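Local atomic coordinates of Bm4233, isoform b (Brugia malayi, PDB entry 6ANY), a protein that probably binds and transports sterols or related lipids, as a secreted venom allergen-like member of the CAP superfamily and a vaccine candidate against lymphatic filariasis. Residues 2-8 with 51-56; 20-24 with 46-50. All coordinates share one frame; numbering follows the deposited sequence.

Contact 1 of 2, residues 2-8 with 51-56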
# COMPACT_ATOMS: atom_id res chain seq x y z
N GLU A 2 14.80 -5.99 -9.25
CA GLU A 2 14.97 -7.18 -10.07
C GLU A 2 14.56 -8.35 -9.22
O GLU A 2 15.03 -8.45 -8.11
CB GLU A 2 16.42 -7.32 -10.44
CG GLU A 2 17.03 -6.05 -11.11
CD GLU A 2 16.69 -5.93 -12.59
OE1 GLU A 2 16.08 -6.88 -13.13
OE2 GLU A 2 17.02 -4.86 -13.21
N CYS A 3 13.64 -9.19 -9.66
CA CYS A 3 13.18 -10.31 -8.84
C CYS A 3 13.22 -11.51 -9.72
O CYS A 3 12.47 -11.58 -10.67
CB CYS A 3 11.78 -10.11 -8.23
SG CYS A 3 11.64 -8.76 -7.04
N PRO A 4 14.13 -12.43 -9.43
CA PRO A 4 14.26 -13.66 -10.23
C PRO A 4 12.97 -14.45 -10.24
O PRO A 4 12.32 -14.57 -9.24
CB PRO A 4 15.34 -14.43 -9.49
CG PRO A 4 16.23 -13.33 -8.91
CD PRO A 4 15.23 -12.29 -8.47
N GLY A 5 12.61 -14.95 -11.40
CA GLY A 5 11.37 -15.67 -11.60
C GLY A 5 10.11 -14.83 -11.56
O GLY A 5 9.06 -15.38 -11.55
N GLY A 6 10.19 -13.52 -11.44
CA GLY A 6 9.02 -12.68 -11.39
C GLY A 6 8.36 -12.40 -12.73
O GLY A 6 8.95 -12.54 -13.81
N ARG A 7 7.12 -11.97 -12.65
CA ARG A 7 6.31 -11.68 -13.84
C ARG A 7 6.03 -10.20 -13.96
O ARG A 7 5.25 -9.78 -14.81
CB ARG A 7 5.01 -12.45 -13.77
CG ARG A 7 5.28 -13.91 -13.57
CD ARG A 7 4.07 -14.74 -13.78
NE ARG A 7 4.45 -16.13 -13.85
CZ ARG A 7 3.58 -17.12 -14.06
NH1 ARG A 7 2.29 -16.87 -14.18
NH2 ARG A 7 4.05 -18.35 -14.15
N LEU A 8 6.64 -9.42 -13.09
CA LEU A 8 6.58 -7.98 -13.20
C LEU A 8 7.86 -7.45 -13.82
O LEU A 8 8.91 -8.10 -13.73
CB LEU A 8 6.39 -7.39 -11.78
CG LEU A 8 4.95 -7.05 -11.38
CD1 LEU A 8 4.20 -8.30 -10.99
CD2 LEU A 8 4.92 -6.07 -10.23
N TRP A 51 10.61 -2.61 -1.86
CA TRP A 51 10.16 -3.73 -2.60
C TRP A 51 10.74 -5.00 -2.08
O TRP A 51 11.98 -5.11 -1.90
CB TRP A 51 10.49 -3.60 -4.09
CG TRP A 51 9.74 -4.62 -4.93
CD1 TRP A 51 10.21 -5.80 -5.32
CD2 TRP A 51 8.37 -4.55 -5.42
NE1 TRP A 51 9.25 -6.51 -6.02
CE2 TRP A 51 8.14 -5.73 -6.14
CE3 TRP A 51 7.37 -3.59 -5.39
CZ2 TRP A 51 6.94 -6.00 -6.79
CZ3 TRP A 51 6.18 -3.86 -6.05
CH2 TRP A 51 5.99 -5.07 -6.73
N SER A 52 9.87 -6.00 -1.89
CA SER A 52 10.32 -7.34 -1.45
C SER A 52 9.89 -8.40 -2.52
O SER A 52 8.68 -8.53 -2.81
CB SER A 52 9.70 -7.67 -0.07
OG SER A 52 9.79 -9.04 0.22
N CYS A 53 10.88 -9.02 -3.18
CA CYS A 53 10.70 -10.16 -4.06
C CYS A 53 9.95 -11.34 -3.41
O CYS A 53 9.11 -12.00 -4.05
CB CYS A 53 12.02 -10.62 -4.67
SG CYS A 53 12.89 -9.29 -5.56
N GLN A 54 10.23 -11.60 -2.14
CA GLN A 54 9.52 -12.62 -1.38
C GLN A 54 8.04 -12.31 -1.35
O GLN A 54 7.24 -13.20 -1.53
CB GLN A 54 10.13 -12.72 0.01
CG GLN A 54 9.39 -13.62 1.00
CD GLN A 54 10.28 -14.14 2.16
OE1 GLN A 54 11.48 -13.76 2.32
NE2 GLN A 54 9.72 -15.09 2.90
N LEU A 55 7.68 -11.05 -1.10
CA LEU A 55 6.29 -10.62 -1.06
C LEU A 55 5.65 -10.68 -2.46
O LEU A 55 4.52 -11.06 -2.59
CB LEU A 55 6.11 -9.25 -0.40
CG LEU A 55 6.46 -9.15 1.11
CD1 LEU A 55 5.98 -7.83 1.61
CD2 LEU A 55 5.75 -10.30 1.83
N GLU A 56 6.40 -10.27 -3.47
CA GLU A 56 5.94 -10.38 -4.82
C GLU A 56 5.68 -11.79 -5.16
O GLU A 56 4.74 -12.05 -5.89
CB GLU A 56 6.97 -9.78 -5.79
CG GLU A 56 6.93 -10.33 -7.20
CD GLU A 56 7.73 -9.49 -8.19
OE1 GLU A 56 8.61 -8.71 -7.84
OE2 GLU A 56 7.54 -9.64 -9.40
O HOH W 1 5.57 -11.68 -10.20

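Contact 2 of 2, residues 20-24 with 46-50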
# COMPACT_ATOMS: atom_id res chain seq x y z
N ASN A 20 3.38 4.68 -3.76
CA ASN A 20 2.92 4.42 -2.38
C ASN A 20 3.73 5.29 -1.39
O ASN A 20 3.16 5.80 -0.46
CB ASN A 20 3.04 2.93 -2.05
CG ASN A 20 2.10 2.49 -0.91
OD1 ASN A 20 1.78 1.28 -0.85
ND2 ASN A 20 1.72 3.42 0.04
N ASN A 21 5.01 5.53 -1.67
CA ASN A 21 5.86 6.33 -0.79
C ASN A 21 5.53 7.79 -0.97
O ASN A 21 5.57 8.56 -0.01
CB ASN A 21 7.33 6.12 -1.05
CG ASN A 21 7.87 4.89 -0.43
OD1 ASN A 21 7.37 4.42 0.62
ND2 ASN A 21 8.86 4.31 -1.09
N LYS A 22 5.25 8.21 -2.19
CA LYS A 22 4.73 9.58 -2.41
C LYS A 22 3.43 9.85 -1.62
O LYS A 22 3.30 10.90 -0.95
CB LYS A 22 4.48 9.84 -3.88
CG LYS A 22 3.80 11.18 -4.15
CD LYS A 22 3.86 11.46 -5.65
CE LYS A 22 3.14 12.74 -6.08
NZ LYS A 22 3.69 13.31 -7.35
N PHE A 23 2.49 8.91 -1.71
CA PHE A 23 1.28 9.00 -0.91
C PHE A 23 1.59 9.17 0.56
O PHE A 23 1.00 10.02 1.21
CB PHE A 23 0.37 7.78 -1.12
CG PHE A 23 -0.38 7.78 -2.43
CD1 PHE A 23 -0.75 8.95 -3.06
CD2 PHE A 23 -0.76 6.59 -3.01
CE1 PHE A 23 -1.47 8.94 -4.26
CE2 PHE A 23 -1.47 6.54 -4.20
CZ PHE A 23 -1.85 7.71 -4.82
N ARG A 24 2.49 8.34 1.06
CA ARG A 24 2.83 8.35 2.46
C ARG A 24 3.42 9.65 2.88
O ARG A 24 3.03 10.20 3.90
CB ARG A 24 3.77 7.20 2.77
CG ARG A 24 2.99 5.90 2.97
CD ARG A 24 3.85 4.69 2.70
NE ARG A 24 4.61 4.25 3.86
CZ ARG A 24 4.17 3.44 4.83
NH1 ARG A 24 2.96 2.89 4.77
NH2 ARG A 24 5.01 3.08 5.81
N MET A 46 6.97 7.45 9.73
CA MET A 46 6.28 6.72 8.65
C MET A 46 7.41 6.10 7.83
O MET A 46 8.22 6.80 7.26
CB MET A 46 5.43 7.67 7.83
CG MET A 46 4.89 7.13 6.51
SD MET A 46 3.44 6.11 6.84
CE MET A 46 2.21 7.32 7.06
N LEU A 47 7.47 4.76 7.81
CA LEU A 47 8.56 4.05 7.13
C LEU A 47 8.50 4.14 5.60
O LEU A 47 7.41 4.12 5.00
CB LEU A 47 8.61 2.57 7.57
CG LEU A 47 8.87 2.37 9.07
CD1 LEU A 47 8.81 0.92 9.49
CD2 LEU A 47 10.19 3.06 9.51
N LEU A 48 9.68 4.22 4.98
CA LEU A 48 9.79 4.23 3.56
C LEU A 48 9.67 2.76 3.02
O LEU A 48 10.45 1.87 3.35
CB LEU A 48 11.10 4.85 3.14
CG LEU A 48 11.25 5.25 1.66
CD1 LEU A 48 12.14 6.46 1.47
CD2 LEU A 48 11.89 4.15 0.87
N LEU A 49 8.66 2.53 2.21
CA LEU A 49 8.42 1.17 1.67
C LEU A 49 9.55 0.69 0.76
O LEU A 49 10.06 1.43 -0.03
CB LEU A 49 7.08 1.06 0.94
CG LEU A 49 5.85 1.45 1.71
CD1 LEU A 49 4.61 1.29 0.81
CD2 LEU A 49 5.69 0.63 2.97
N LYS A 50 9.96 -0.56 0.95
CA LYS A 50 10.96 -1.20 0.09
C LYS A 50 10.22 -2.35 -0.62
O LYS A 50 9.36 -3.03 -0.03
CB LYS A 50 12.07 -1.84 0.92
CG LYS A 50 12.85 -0.92 1.87
CD LYS A 50 13.71 0.04 1.10
CE LYS A 50 14.85 -0.73 0.46
NZ LYS A 50 15.74 0.09 -0.40

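Contact 1 of 2, residues 2-8 with 51-56
Glu-56 OE1, 3.1 Å from Cys-3 SG across the contact, is gripped by two donors. Trp-51 NE1 gives it a hydrogen bond of 2.9 Å, lying in the indole plane but bent (141° at the hydrogen) and reaching the anti side of the carboxylate; Arg-13 of helix 10-28 adds a salt bridge. The other oxygen, OE2, is tied to the N-terminal loop through a water that accepts from Arg-7 N and donates to OE2, each at 2.9 Å. With CG anti to the backbone N (chi1 155°) and the chain extended beyond it, the carboxylate of Glu-56 is placed between the indole N-H and this water. Beside it the Cys-3–Cys-53 disulfide (SG to SG 2.0 Å, chi3 -75°) joins loop to helix, and Cys-3 SG also sits at the indole edge, 3.4 Å from Trp-51 NE1. Farther round the ring, Leu-8 CD2 packs on Trp-51 CH2 at 3.8 Å, while Leu-8 CB lies against Glu-56 OE2. A type II turn from Cys-3 to Gly-6 folds the loop back toward the carboxylate. This buried acid is probably kept ionised, and its bonds join the helix start to the N-terminal loop and helix 10-28 beside the disulfide.

Contact 2 of 2, residues 20-24 with 46-50
Arg-24 and Asn-21, one turn apart on helix 10-28, reach across to the extended chain 46-50 with their flat ends turned to its peptide groups. The guanidinium of Arg-24 lies between two side chains: Met-46 SD stands over the centre of one face, 3.4 Å from Arg-24 CZ, and Leu-49 CD2 over the opposite face, 3.7 Å from the same carbon. At its edge, Arg-24 NE (3.0 Å) and NH2 (2.7 Å) both donate to Leu-47 O, side-on and close to the guanidinium plane. NE approaches that oxygen almost in line with its C=O bond, whereas NH2 comes in at 129°, tilted from the carbonyl plane. A bend at chi3 (87°) turns the group onto this carbonyl; NH1 is taken up by the backbone oxygens of Met-138 and Trp-140.

Asn-21 instead pairs its amide with the backbone of a single residue. OD1 accepts from Leu-49 N at 2.8 Å and ND2 donates to Leu-49 O at 3.3 Å in a nearly straight bond, both in the carbonyl plane and on a lone pair of the accepting oxygen. Leu-48 crosses the Asn-21 side chain at about a right angle, its CD2 3.6 Å from Asn-21 ND2. Leu-49 CD1 also lies against the amide of Asn-20 (3.3 Å to CG), whose ND2 is hydrogen-bonded to Met-138 O.

Helix side chains thus bond the backbone of Leu-47 and Leu-49, while Met-46 and Leu-48 pair with Cys-202 of strand 201-202. In this buried part of the CAP domain they fasten the first long helix of the alpha-beta-alpha sandwich to the segment leading into edge strand 50-51.

Overall arrangement
From the N terminus, the loop 2-8 leads directly into helix 10-28, which carries residues 20-24 of contact 2. The chain then runs through strand 43-44 to 46-50, where contact 2 closes a loop of 21 intervening residues. It continues without a break into 51-56, whose return to the N-terminal loop in contact 1 closes a larger loop of 42 residues, with contact 2 nested inside. The two centres lie about 18 Å apart, contact 2 nearer the middle of the molecule. Together they hold one continuous run, 46-56, to the N-terminal region at two places: 46-50 to helix 10-28, and 51-56, with the end of strand 50-51 and the start of helix 53-63, to the loop before helix 10-28.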